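Local coordinates for protein iota-carrageenase (PDB 1KTW) that hydrolyses iota-carrageenans, sulfated galactans of red algal cell walls, cutting their beta-1,4 linkages within the chain with inversion of anomeric configuration, at residues L215-D220 / A247-G252; I235-I240 / V261-V266; M72-H77 / N106-F111; N96-E101 / V134-D139. One frame throughout, in Å; residues are numbered along the deposited sequence.

From the N terminus, the first loop opens at 72-77 and is closed by 106-111 in contact 3; before it closes, 96-101 opens contact 4, which 134-139 completes, so these two cross. They also touch: M72 N probably bonds to E101 O, and R109 makes a salt bridge to D139. Much later a second crossing pair follows, with 215-220 closing on 247-252 (contact 1) and 235-240 closing on 261-266 (contact 2). Here L215, A248 and V249 pack on A237, I240 and V266, tying two faces of the parallel beta-helix across its interior. Contacts 1 and 4 lie beside bound sulfated sugars, with about 11 Å between their nearest atoms.

Contact 1: residues L215-D220 / A247-G252; sequences LRMETD and AAVMFG. With DGS (3,6-anhydro-2-O-sulfo-alpha-D-galactopyranose), chain D.
E218 runs past G252 and M250 to a bound sugar, and its side chain can be followed atom by atom. CB lies near G252 O and the M250 sulfur, and E218 CG comes 3.6 Å from G252 O. At the carboxyl carbon the chain passes the M250 methyl at a slant, E218 CD to M250 CE being 3.9 Å. Then it forks. E218 OE1 takes R216 NH1 at 3.0 Å on its syn side, in a salt bridge lying in the guanidinium plane. E218 OE2 accepts the hydroxyl O4 of the anhydro-galactose 2-sulfate (DGS, chain D) at 2.8 Å and is also bonded by H254 NE2. With CG anti to the backbone nitrogen (chi1 -172°) and the rest extended, the carboxylate is carried out to the sugar. R216 NH1 also bonds the sulfate atom O8 of DGS at 2.9 Å, so one nitrogen joins carboxylate and sulfate. On the other side of the strands, M217 bends at its last torsion and lays CE over one face of the F251 ring, 3.4 Å from F251 CE2; its sulfur, set obliquely to the ring, makes this a Met-aromatic contact. The same methyl touches V249 CG1. Backbone bonds alternate between the two nearly parallel strands, as from M217 N to M250 O and from G252 N to M217 O. Such pairing of successive coils, with apolar groups inward and charged ones toward sulfated sugar, is typical of a polysaccharide-binding cleft on a right-handed parallel beta-helix.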
# COMPACT_ATOMS: atom_id res chain seq x y z
N LEU A 215 -2.17 -2.08 5.03
CA LEU A 215 -2.27 -3.14 3.99
C LEU A 215 -3.26 -2.69 2.92
O LEU A 215 -4.48 -2.91 3.03
CB LEU A 215 -2.72 -4.48 4.60
CG LEU A 215 -2.81 -5.70 3.65
CD1 LEU A 215 -1.48 -5.92 2.91
CD2 LEU A 215 -3.16 -6.95 4.48
N ARG A 216 -2.72 -2.07 1.87
CA ARG A 216 -3.50 -1.51 0.76
C ARG A 216 -3.57 -2.48 -0.43
O ARG A 216 -2.65 -2.54 -1.22
CB ARG A 216 -2.86 -0.16 0.33
CG ARG A 216 -3.54 0.61 -0.82
CD ARG A 216 -2.65 1.79 -1.32
NE ARG A 216 -2.59 2.91 -0.37
CZ ARG A 216 -3.43 3.95 -0.36
NH1 ARG A 216 -4.41 4.04 -1.25
NH2 ARG A 216 -3.28 4.90 0.54
N MET A 217 -4.67 -3.23 -0.54
CA MET A 217 -4.84 -4.18 -1.64
C MET A 217 -5.60 -3.50 -2.78
O MET A 217 -6.75 -3.82 -3.11
CB MET A 217 -5.54 -5.46 -1.12
CG MET A 217 -4.64 -6.26 -0.12
SD MET A 217 -5.41 -7.58 0.90
CE MET A 217 -6.40 -6.59 2.07
N GLU A 218 -4.91 -2.53 -3.39
CA GLU A 218 -5.44 -1.72 -4.48
C GLU A 218 -4.65 -2.10 -5.73
O GLU A 218 -3.55 -1.59 -5.98
CB GLU A 218 -5.28 -0.22 -4.12
CG GLU A 218 -5.98 0.74 -5.08
CD GLU A 218 -5.93 2.20 -4.61
OE1 GLU A 218 -5.07 2.54 -3.78
OE2 GLU A 218 -6.75 3.01 -5.09
N THR A 219 -5.24 -2.99 -6.52
CA THR A 219 -4.61 -3.57 -7.71
C THR A 219 -4.79 -2.79 -9.02
O THR A 219 -5.58 -3.19 -9.88
CB THR A 219 -5.14 -5.01 -7.89
OG1 THR A 219 -6.58 -4.98 -7.99
CG2 THR A 219 -4.81 -5.85 -6.66
N ASP A 220 -4.02 -1.71 -9.19
CA ASP A 220 -4.19 -0.85 -10.36
C ASP A 220 -3.01 -0.56 -11.30
O ASP A 220 -3.05 0.42 -12.05
CB ASP A 220 -4.80 0.49 -9.91
CG ASP A 220 -3.85 1.28 -9.01
OD1 ASP A 220 -2.74 0.80 -8.70
OD2 ASP A 220 -4.21 2.41 -8.61
N ALA A 247 -7.07 3.98 6.94
CA ALA A 247 -7.57 2.66 7.36
C ALA A 247 -6.41 1.66 7.56
O ALA A 247 -5.32 1.85 7.02
CB ALA A 247 -8.53 2.12 6.29
N ALA A 248 -6.65 0.61 8.33
CA ALA A 248 -5.63 -0.41 8.54
C ALA A 248 -5.62 -1.37 7.35
O ALA A 248 -4.56 -1.73 6.85
CB ALA A 248 -5.90 -1.20 9.84
N VAL A 249 -6.82 -1.78 6.91
CA VAL A 249 -6.98 -2.72 5.79
C VAL A 249 -7.93 -2.16 4.72
O VAL A 249 -9.05 -1.73 5.04
CB VAL A 249 -7.54 -4.09 6.28
CG1 VAL A 249 -7.82 -5.02 5.09
CG2 VAL A 249 -6.55 -4.74 7.25
N MET A 250 -7.51 -2.21 3.45
CA MET A 250 -8.33 -1.68 2.36
C MET A 250 -8.35 -2.54 1.08
O MET A 250 -7.31 -3.02 0.63
CB MET A 250 -7.85 -0.26 2.00
CG MET A 250 -8.57 0.40 0.83
SD MET A 250 -7.73 0.17 -0.77
CE MET A 250 -8.30 1.65 -1.62
N PHE A 251 -9.55 -2.70 0.51
CA PHE A 251 -9.75 -3.46 -0.73
C PHE A 251 -10.20 -2.49 -1.83
O PHE A 251 -11.18 -1.75 -1.65
CB PHE A 251 -10.82 -4.56 -0.54
CG PHE A 251 -10.51 -5.55 0.57
CD1 PHE A 251 -10.92 -5.30 1.89
CD2 PHE A 251 -9.81 -6.73 0.30
CE1 PHE A 251 -10.64 -6.22 2.91
CE2 PHE A 251 -9.52 -7.65 1.31
CZ PHE A 251 -9.93 -7.39 2.63
N GLY A 252 -9.49 -2.47 -2.96
CA GLY A 252 -9.84 -1.61 -4.09
C GLY A 252 -9.35 -2.28 -5.38
O GLY A 252 -8.23 -2.03 -5.81
C1 DGS D . -8.51 8.37 -4.85
C2 DGS D . -8.03 7.48 -3.70
C3 DGS D . -7.36 6.22 -4.28
C4 DGS D . -6.18 6.61 -5.14
C5 DGS D . -6.93 7.20 -6.32
C6 DGS D . -8.05 6.14 -6.49
O2 DGS D . -7.26 8.27 -2.77
O3 DGS D . -8.32 5.61 -5.17
O4 DGS D . -5.48 5.44 -5.53
O5 DGS D . -7.52 8.47 -5.90
O7 DGS D . -5.99 8.63 -0.63
O8 DGS D . -6.03 6.36 -1.66
O9 DGS D . -7.93 7.18 -0.64
S DGS D . -6.75 7.63 -1.40

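Contact 2: residues I235-I240 / V261-V266; sequences IFADNI and VQVTNV
The F236 ring meets Q262 at its edge: the amide nitrogen lies close to the ring plane, Q262 NE2 being 3.9 Å from F236 CD2, and the two planes stand almost at right angles (84°). The other end of that amide, Q262 OE1, accepts from K4 N, while a water links Q262 NE2 to A237 O. The second flat pair is the D238 carboxylate and the N265 amide, which run side by side with their planes well turned from each other. D238 OD1 is gripped twice. N265 ND2 donates to its syn lone pair at 2.9 Å, and T264 OG1 donates to D238 OD1 at 2.7 Å from the anti side, somewhat out of the carboxylate plane. The T264 hydroxyl gets there by sitting between its own backbone N and carbonyl carbon (chi1 53°). On the face of A237 and V263 the contacts are apolar, I235 CB lying 4.1 Å from V261 CG2. Backbone hydrogen bonds run the whole length, ending with I240 N to N265 O. N239 and N265 both have positive phi and stand in register, consistent with the chain bending at the same place on adjacent coils of a parallel beta-helix.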
# COMPACT_ATOMS: atom_id res chain seq x y z
N ILE A 235 -4.50 -14.94 -0.16
CA ILE A 235 -3.77 -14.04 0.73
C ILE A 235 -4.29 -14.16 2.17
O ILE A 235 -5.51 -14.24 2.40
CB ILE A 235 -3.93 -12.57 0.26
CG1 ILE A 235 -3.58 -12.43 -1.22
CG2 ILE A 235 -3.10 -11.64 1.15
CD1 ILE A 235 -2.14 -12.87 -1.61
N PHE A 236 -3.37 -14.17 3.13
CA PHE A 236 -3.71 -14.25 4.57
C PHE A 236 -3.02 -13.11 5.31
O PHE A 236 -1.90 -12.75 4.96
CB PHE A 236 -3.24 -15.57 5.19
CG PHE A 236 -4.00 -16.79 4.71
CD1 PHE A 236 -3.67 -17.41 3.50
CD2 PHE A 236 -5.08 -17.28 5.45
CE1 PHE A 236 -4.40 -18.52 3.03
CE2 PHE A 236 -5.81 -18.39 4.99
CZ PHE A 236 -5.47 -19.01 3.77
N ALA A 237 -3.68 -12.56 6.33
CA ALA A 237 -3.13 -11.46 7.13
C ALA A 237 -3.64 -11.51 8.59
O ALA A 237 -4.76 -11.97 8.84
CB ALA A 237 -3.51 -10.12 6.49
N ASP A 238 -2.82 -11.03 9.52
CA ASP A 238 -3.15 -11.03 10.97
C ASP A 238 -2.45 -9.88 11.71
O ASP A 238 -1.28 -9.61 11.47
CB ASP A 238 -2.73 -12.36 11.61
CG ASP A 238 -3.00 -12.41 13.12
OD1 ASP A 238 -4.18 -12.36 13.54
OD2 ASP A 238 -2.03 -12.52 13.90
N ASN A 239 -3.18 -9.23 12.62
CA ASN A 239 -2.66 -8.13 13.44
C ASN A 239 -2.15 -6.98 12.57
O ASN A 239 -0.94 -6.72 12.50
CB ASN A 239 -1.55 -8.63 14.38
CG ASN A 239 -1.20 -7.60 15.47
OD1 ASN A 239 -2.02 -6.74 15.81
ND2 ASN A 239 0.02 -7.69 16.02
N ILE A 240 -3.09 -6.30 11.92
CA ILE A 240 -2.80 -5.16 11.04
C ILE A 240 -3.38 -3.92 11.77
O ILE A 240 -4.56 -3.93 12.17
CB ILE A 240 -3.49 -5.35 9.65
CG1 ILE A 240 -3.15 -6.74 9.07
CG2 ILE A 240 -3.04 -4.26 8.67
CD1 ILE A 240 -1.62 -7.00 8.85
N VAL A 261 -9.26 -13.65 0.09
CA VAL A 261 -8.45 -13.04 1.17
C VAL A 261 -9.06 -13.28 2.57
O VAL A 261 -10.27 -13.18 2.74
CB VAL A 261 -8.32 -11.50 1.00
CG1 VAL A 261 -7.43 -10.93 2.11
CG2 VAL A 261 -7.75 -11.15 -0.38
N GLN A 262 -8.22 -13.61 3.55
CA GLN A 262 -8.67 -13.79 4.94
C GLN A 262 -7.86 -12.88 5.87
O GLN A 262 -6.63 -12.89 5.81
CB GLN A 262 -8.49 -15.22 5.44
CG GLN A 262 -8.86 -15.35 6.93
CD GLN A 262 -8.79 -16.77 7.47
OE1 GLN A 262 -9.66 -17.60 7.18
NE2 GLN A 262 -7.76 -17.06 8.26
N VAL A 263 -8.54 -12.13 6.73
CA VAL A 263 -7.87 -11.21 7.68
C VAL A 263 -8.39 -11.39 9.11
O VAL A 263 -9.60 -11.50 9.33
CB VAL A 263 -8.09 -9.73 7.27
CG1 VAL A 263 -7.33 -8.79 8.23
CG2 VAL A 263 -7.64 -9.52 5.81
N THR A 264 -7.47 -11.42 10.09
CA THR A 264 -7.85 -11.54 11.51
C THR A 264 -7.16 -10.46 12.37
O THR A 264 -6.02 -10.08 12.10
CB THR A 264 -7.49 -12.94 12.11
OG1 THR A 264 -6.10 -13.23 11.86
CG2 THR A 264 -8.38 -14.05 11.50
N ASN A 265 -7.87 -9.96 13.40
CA ASN A 265 -7.32 -8.97 14.33
C ASN A 265 -6.88 -7.63 13.73
O ASN A 265 -5.67 -7.35 13.62
CB ASN A 265 -6.16 -9.60 15.11
CG ASN A 265 -6.61 -10.76 15.97
OD1 ASN A 265 -7.56 -10.63 16.75
ND2 ASN A 265 -5.94 -11.91 15.83
N VAL A 266 -7.86 -6.81 13.36
CA VAL A 266 -7.59 -5.48 12.78
C VAL A 266 -7.91 -4.42 13.84
O VAL A 266 -8.94 -4.52 14.51
CB VAL A 266 -8.50 -5.20 11.55
CG1 VAL A 266 -8.09 -3.91 10.86
CG2 VAL A 266 -8.42 -6.35 10.58
O HOH W 1 -5.78 -14.77 8.89
O HOH W 2 -4.33 -5.25 15.55

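Contact 3: residues M72-H77 / N106-F111; sequences MKSNVH and NIVRNF
A type II turn, K73 to V76, sits here against the corner at N110 of the adjacent coil of the beta-helix, with S74 and N75 making the polar contacts. S74 OG lies anti to its own carbonyl carbon (chi1 -63°) and accepts R109 N at 2.9 Å. N75 N donates to R109 O at 3.1 Å and has a weaker bond to N110 O. The two asparagine side chains lie side by side, pointing the same way with their amide planes 32° apart; N110 ND2 donates to N75 OD1 at 3.1 Å, and N110 OD1 accepts from N142. Two waters stitch the other end: one donates to M72 O and N106 OD1, the other takes S74 N and donates to I107 O. Close by, the K73 and N106 side chains cross at about a right angle, K73 CE to N106 ND2 being 3.3 Å, while K73 NZ goes on to N47. Inside the coil, M72 meets F111 in a Met-aromatic contact. The M72 chain bends at CB-CG and lies slantwise to the ring, bringing M72 SD within 3.6 Å of F111 CE1. The same ring has V76 O near it, at 3.3 Å from F111 CD1. K73 O, buried by these groups, has no hydrogen-bonding partner in the model. V108 CG2 packs against M72 O. Turn and corner thus stack as neighbouring coils of a parallel beta-helix, polar groups meeting at the turn and M72 packing on F111.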
# COMPACT_ATOMS: atom_id res chain seq x y z
N MET A 72 18.79 -8.05 -5.61
CA MET A 72 18.90 -9.28 -4.81
C MET A 72 19.02 -10.51 -5.73
O MET A 72 18.62 -10.45 -6.90
CB MET A 72 17.70 -9.42 -3.86
CG MET A 72 17.59 -8.28 -2.82
SD MET A 72 19.03 -8.19 -1.68
CE MET A 72 18.89 -6.50 -1.05
N LYS A 73 19.56 -11.61 -5.20
CA LYS A 73 19.77 -12.84 -5.98
C LYS A 73 19.37 -14.11 -5.23
O LYS A 73 19.24 -14.10 -4.02
CB LYS A 73 21.24 -12.94 -6.38
CG LYS A 73 21.77 -11.72 -7.17
CD LYS A 73 21.16 -11.63 -8.56
CE LYS A 73 21.59 -10.36 -9.33
NZ LYS A 73 23.08 -10.26 -9.52
N SER A 74 19.23 -15.22 -5.97
CA SER A 74 18.83 -16.51 -5.41
C SER A 74 19.75 -17.08 -4.34
O SER A 74 20.99 -16.98 -4.43
CB SER A 74 18.68 -17.57 -6.52
OG SER A 74 17.65 -17.24 -7.44
N ASN A 75 19.14 -17.71 -3.34
CA ASN A 75 19.84 -18.36 -2.24
C ASN A 75 20.70 -17.42 -1.35
O ASN A 75 21.71 -17.84 -0.78
CB ASN A 75 20.68 -19.52 -2.80
CG ASN A 75 19.82 -20.57 -3.51
OD1 ASN A 75 18.87 -21.11 -2.94
ND2 ASN A 75 20.17 -20.89 -4.76
N VAL A 76 20.27 -16.17 -1.22
CA VAL A 76 20.95 -15.18 -0.36
C VAL A 76 20.06 -14.85 0.85
O VAL A 76 18.88 -14.52 0.70
CB VAL A 76 21.28 -13.89 -1.16
CG1 VAL A 76 21.85 -12.81 -0.21
CG2 VAL A 76 22.33 -14.23 -2.26
N HIS A 77 20.64 -14.95 2.05
CA HIS A 77 19.90 -14.69 3.30
C HIS A 77 20.58 -13.62 4.19
O HIS A 77 21.60 -13.88 4.84
CB HIS A 77 19.73 -16.04 4.03
CG HIS A 77 19.00 -17.06 3.21
ND1 HIS A 77 17.62 -17.16 3.20
CD2 HIS A 77 19.44 -17.94 2.27
CE1 HIS A 77 17.25 -18.05 2.29
NE2 HIS A 77 18.33 -18.53 1.71
N ASN A 106 15.43 -10.07 -13.11
CA ASN A 106 15.89 -11.46 -13.23
C ASN A 106 15.01 -12.37 -12.38
O ASN A 106 14.01 -11.93 -11.83
CB ASN A 106 17.35 -11.58 -12.77
CG ASN A 106 17.52 -11.27 -11.30
OD1 ASN A 106 16.54 -11.12 -10.56
ND2 ASN A 106 18.76 -11.19 -10.86
N ILE A 107 15.40 -13.63 -12.26
CA ILE A 107 14.62 -14.59 -11.50
C ILE A 107 15.30 -14.89 -10.17
O ILE A 107 16.49 -15.20 -10.14
CB ILE A 107 14.46 -15.90 -12.33
CG1 ILE A 107 13.75 -15.57 -13.66
CG2 ILE A 107 13.67 -16.93 -11.56
CD1 ILE A 107 13.69 -16.75 -14.66
N VAL A 108 14.53 -14.80 -9.07
CA VAL A 108 15.03 -15.05 -7.72
C VAL A 108 14.23 -16.15 -7.01
O VAL A 108 13.00 -16.13 -7.00
CB VAL A 108 14.95 -13.76 -6.82
CG1 VAL A 108 15.51 -14.05 -5.41
CG2 VAL A 108 15.74 -12.61 -7.45
N ARG A 109 14.94 -17.10 -6.42
CA ARG A 109 14.31 -18.19 -5.66
C ARG A 109 15.06 -18.38 -4.33
O ARG A 109 16.29 -18.29 -4.28
CB ARG A 109 14.34 -19.49 -6.48
CG ARG A 109 13.56 -19.41 -7.81
CD ARG A 109 12.03 -19.43 -7.61
NE ARG A 109 11.29 -19.41 -8.88
CZ ARG A 109 10.96 -18.32 -9.56
NH1 ARG A 109 11.28 -17.11 -9.09
NH2 ARG A 109 10.27 -18.42 -10.70
N ASN A 110 14.31 -18.61 -3.25
CA ASN A 110 14.86 -18.83 -1.90
C ASN A 110 15.66 -17.61 -1.37
O ASN A 110 16.89 -17.58 -1.41
CB ASN A 110 15.72 -20.11 -1.90
CG ASN A 110 15.08 -21.25 -2.72
OD1 ASN A 110 13.89 -21.51 -2.61
ND2 ASN A 110 15.89 -21.92 -3.54
N PHE A 111 14.93 -16.63 -0.83
CA PHE A 111 15.56 -15.38 -0.35
C PHE A 111 14.96 -14.83 0.96
O PHE A 111 13.76 -14.98 1.20
CB PHE A 111 15.43 -14.32 -1.48
CG PHE A 111 15.73 -12.90 -1.04
CD1 PHE A 111 17.04 -12.44 -0.99
CD2 PHE A 111 14.71 -12.06 -0.61
CE1 PHE A 111 17.35 -11.18 -0.50
CE2 PHE A 111 15.01 -10.76 -0.11
CZ PHE A 111 16.34 -10.33 -0.06
O HOH W 3 16.70 -9.38 -8.48
O HOH W 4 18.98 -14.68 -8.85

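Contact 4: residues N96-E101 / V134-D139; sequences NHRLFE and VFKLGD. With DGS (3,6-anhydro-2-O-sulfo-alpha-D-galactopyranose), chain C; G4S (4-O-sulfo-beta-D-galactopyranose), chain B.
R98 and K136 reach together to one sulfate: R98 NH2 donates to O7 of the 4-sulfated galactose (G4S) at 2.6 Å, with the sulfate near the edge of the guanidinium, in its plane. K136 NZ holds a second oxygen of the same group, G4S O9, at 3.1 Å. The lysine is fully extended, with CG anti to the backbone N (chi1 180°), and on its way out its CD passes over one face of the guanidinium, K136 CD to R98 NE being 3.6 Å. R98 instead bends at its second torsion, and the two chains meet at a slant. The other terminal nitrogen is held from behind: R98 NH1 makes a salt bridge to E101 OE2 at 2.7 Å, while E101 OE1 accepts from Q71. The carboxylate thus helps fix how the guanidinium is turned toward the sulfate. N96, just before the strand, has its backbone N close to the sulfate of the neighbouring anhydro-galactose (DGS, chain C), at a separation too short to be taken at face value. On the other side of the strands F100 lays CD2 over one face of the F135 ring, F100 CD2 to F135 CZ being 3.7 Å; the planes are 43° apart, and F113 meets both rings. F100 N bonds to V134 O, and K136 N to F100 O at 3.0 Å, setting F100 beside F135 and E101 beside K136. The chemistry implies a sulfate subsite: two positive groups, one steadied by a carboxylate, probably balance the charge of a bound sulfate, on strands whose inward side is aromatic.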
# COMPACT_ATOMS: atom_id res chain seq x y z
N ASN A 96 12.24 7.28 -10.31
CA ASN A 96 11.68 6.56 -9.17
C ASN A 96 12.75 5.60 -8.65
O ASN A 96 13.29 4.78 -9.40
CB ASN A 96 10.41 5.82 -9.59
CG ASN A 96 9.34 6.76 -10.14
OD1 ASN A 96 9.18 7.87 -9.64
ND2 ASN A 96 8.62 6.32 -11.15
N HIS A 97 13.05 5.69 -7.35
CA HIS A 97 14.09 4.87 -6.75
C HIS A 97 13.65 3.90 -5.65
O HIS A 97 12.63 4.11 -4.99
CB HIS A 97 15.16 5.80 -6.18
CG HIS A 97 15.77 6.72 -7.20
ND1 HIS A 97 16.10 8.03 -6.92
CD2 HIS A 97 16.12 6.52 -8.49
CE1 HIS A 97 16.63 8.59 -7.99
NE2 HIS A 97 16.66 7.69 -8.96
N ARG A 98 14.43 2.83 -5.46
CA ARG A 98 14.14 1.85 -4.42
C ARG A 98 15.48 1.48 -3.77
O ARG A 98 16.52 1.49 -4.44
CB ARG A 98 13.52 0.56 -4.99
CG ARG A 98 12.31 0.72 -5.91
CD ARG A 98 12.80 0.78 -7.34
NE ARG A 98 11.76 1.01 -8.33
CZ ARG A 98 12.01 1.11 -9.63
NH1 ARG A 98 13.26 1.00 -10.06
NH2 ARG A 98 11.03 1.32 -10.50
N LEU A 99 15.46 1.17 -2.48
CA LEU A 99 16.68 0.74 -1.82
C LEU A 99 17.01 -0.66 -2.34
O LEU A 99 18.16 -0.93 -2.71
CB LEU A 99 16.52 0.66 -0.29
CG LEU A 99 16.16 1.93 0.51
CD1 LEU A 99 16.37 1.66 2.01
CD2 LEU A 99 17.00 3.08 0.09
N PHE A 100 16.00 -1.54 -2.40
CA PHE A 100 16.18 -2.94 -2.84
C PHE A 100 15.15 -3.44 -3.87
O PHE A 100 13.95 -3.15 -3.73
CB PHE A 100 16.12 -3.88 -1.61
CG PHE A 100 16.83 -3.35 -0.37
CD1 PHE A 100 18.22 -3.23 -0.32
CD2 PHE A 100 16.10 -2.99 0.77
CE1 PHE A 100 18.87 -2.76 0.84
CE2 PHE A 100 16.73 -2.52 1.93
CZ PHE A 100 18.12 -2.40 1.97
N GLU A 101 15.62 -4.19 -4.87
CA GLU A 101 14.76 -4.80 -5.91
C GLU A 101 14.97 -6.33 -5.88
O GLU A 101 16.10 -6.81 -5.83
CB GLU A 101 15.12 -4.24 -7.30
CG GLU A 101 14.97 -2.72 -7.39
CD GLU A 101 14.97 -2.18 -8.83
OE1 GLU A 101 15.93 -2.43 -9.58
OE2 GLU A 101 13.99 -1.48 -9.19
N VAL A 134 11.09 1.12 -0.16
CA VAL A 134 12.14 0.31 0.47
C VAL A 134 12.41 -0.95 -0.38
O VAL A 134 13.55 -1.23 -0.77
CB VAL A 134 11.72 -0.11 1.92
CG1 VAL A 134 12.85 -0.90 2.61
CG2 VAL A 134 11.34 1.15 2.75
N PHE A 135 11.35 -1.70 -0.66
CA PHE A 135 11.45 -2.91 -1.49
C PHE A 135 10.49 -2.90 -2.69
O PHE A 135 9.33 -2.49 -2.54
CB PHE A 135 11.06 -4.17 -0.70
CG PHE A 135 12.12 -4.69 0.23
CD1 PHE A 135 12.14 -4.31 1.57
CD2 PHE A 135 13.06 -5.61 -0.22
CE1 PHE A 135 13.07 -4.85 2.45
CE2 PHE A 135 14.01 -6.15 0.65
CZ PHE A 135 14.01 -5.77 1.99
N LYS A 136 10.96 -3.35 -3.85
CA LYS A 136 10.10 -3.53 -5.03
C LYS A 136 10.28 -5.01 -5.44
O LYS A 136 11.39 -5.44 -5.79
CB LYS A 136 10.47 -2.63 -6.20
CG LYS A 136 9.54 -2.89 -7.39
CD LYS A 136 9.81 -2.00 -8.59
CE LYS A 136 8.83 -2.36 -9.70
NZ LYS A 136 9.09 -1.68 -11.00
N LEU A 137 9.20 -5.79 -5.40
CA LEU A 137 9.27 -7.22 -5.72
C LEU A 137 8.70 -7.56 -7.10
O LEU A 137 7.77 -6.91 -7.57
CB LEU A 137 8.51 -8.02 -4.65
CG LEU A 137 8.69 -7.63 -3.18
CD1 LEU A 137 7.83 -8.54 -2.31
CD2 LEU A 137 10.17 -7.75 -2.78
N GLY A 138 9.27 -8.60 -7.72
CA GLY A 138 8.83 -9.06 -9.02
C GLY A 138 8.73 -10.57 -9.10
O GLY A 138 7.90 -11.18 -8.40
N ASP A 139 9.58 -11.19 -9.92
CA ASP A 139 9.57 -12.66 -10.09
C ASP A 139 10.44 -13.32 -9.01
O ASP A 139 11.60 -13.67 -9.27
CB ASP A 139 10.09 -13.04 -11.50
CG ASP A 139 9.89 -14.54 -11.84
OD1 ASP A 139 9.71 -15.38 -10.94
OD2 ASP A 139 9.92 -14.90 -13.04
C1 DGS C . 8.21 4.53 -14.45
C2 DGS C . 9.73 4.81 -14.28
C3 DGS C . 10.47 4.81 -15.63
C4 DGS C . 9.80 5.83 -16.51
C5 DGS C . 8.54 5.06 -16.84
C6 DGS C . 9.09 3.64 -17.04
O2 DGS C . 9.91 6.06 -13.56
O3 DGS C . 10.29 3.53 -16.25
O4 DGS C . 10.59 6.07 -17.67
O5 DGS C . 7.68 5.11 -15.67
O7 DGS C . 11.36 7.98 -12.87
O8 DGS C . 12.20 6.47 -14.55
O9 DGS C . 12.04 5.73 -12.28
S DGS C . 11.40 6.57 -13.31
C1 G4S B . 4.06 5.54 -11.97
C2 G4S B . 5.53 5.87 -12.30
C3 G4S B . 6.15 4.77 -13.18
C4 G4S B . 5.94 3.40 -12.51
C5 G4S B . 4.45 3.19 -12.22
C6 G4S B . 4.16 1.88 -11.52
O1 G4S B . 3.56 6.47 -11.09
O2 G4S B . 5.60 7.12 -12.98
O3 G4S B . 7.55 5.02 -13.32
O4 G4S B . 6.69 3.33 -11.29
O5 G4S B . 3.97 4.25 -11.36
O6 G4S B . 4.82 0.80 -12.16
S G4S B . 7.90 2.28 -11.26
O7 G4S B . 8.78 2.60 -10.13
O8 G4S B . 8.67 2.36 -12.51
O9 G4S B . 7.36 0.92 -11.08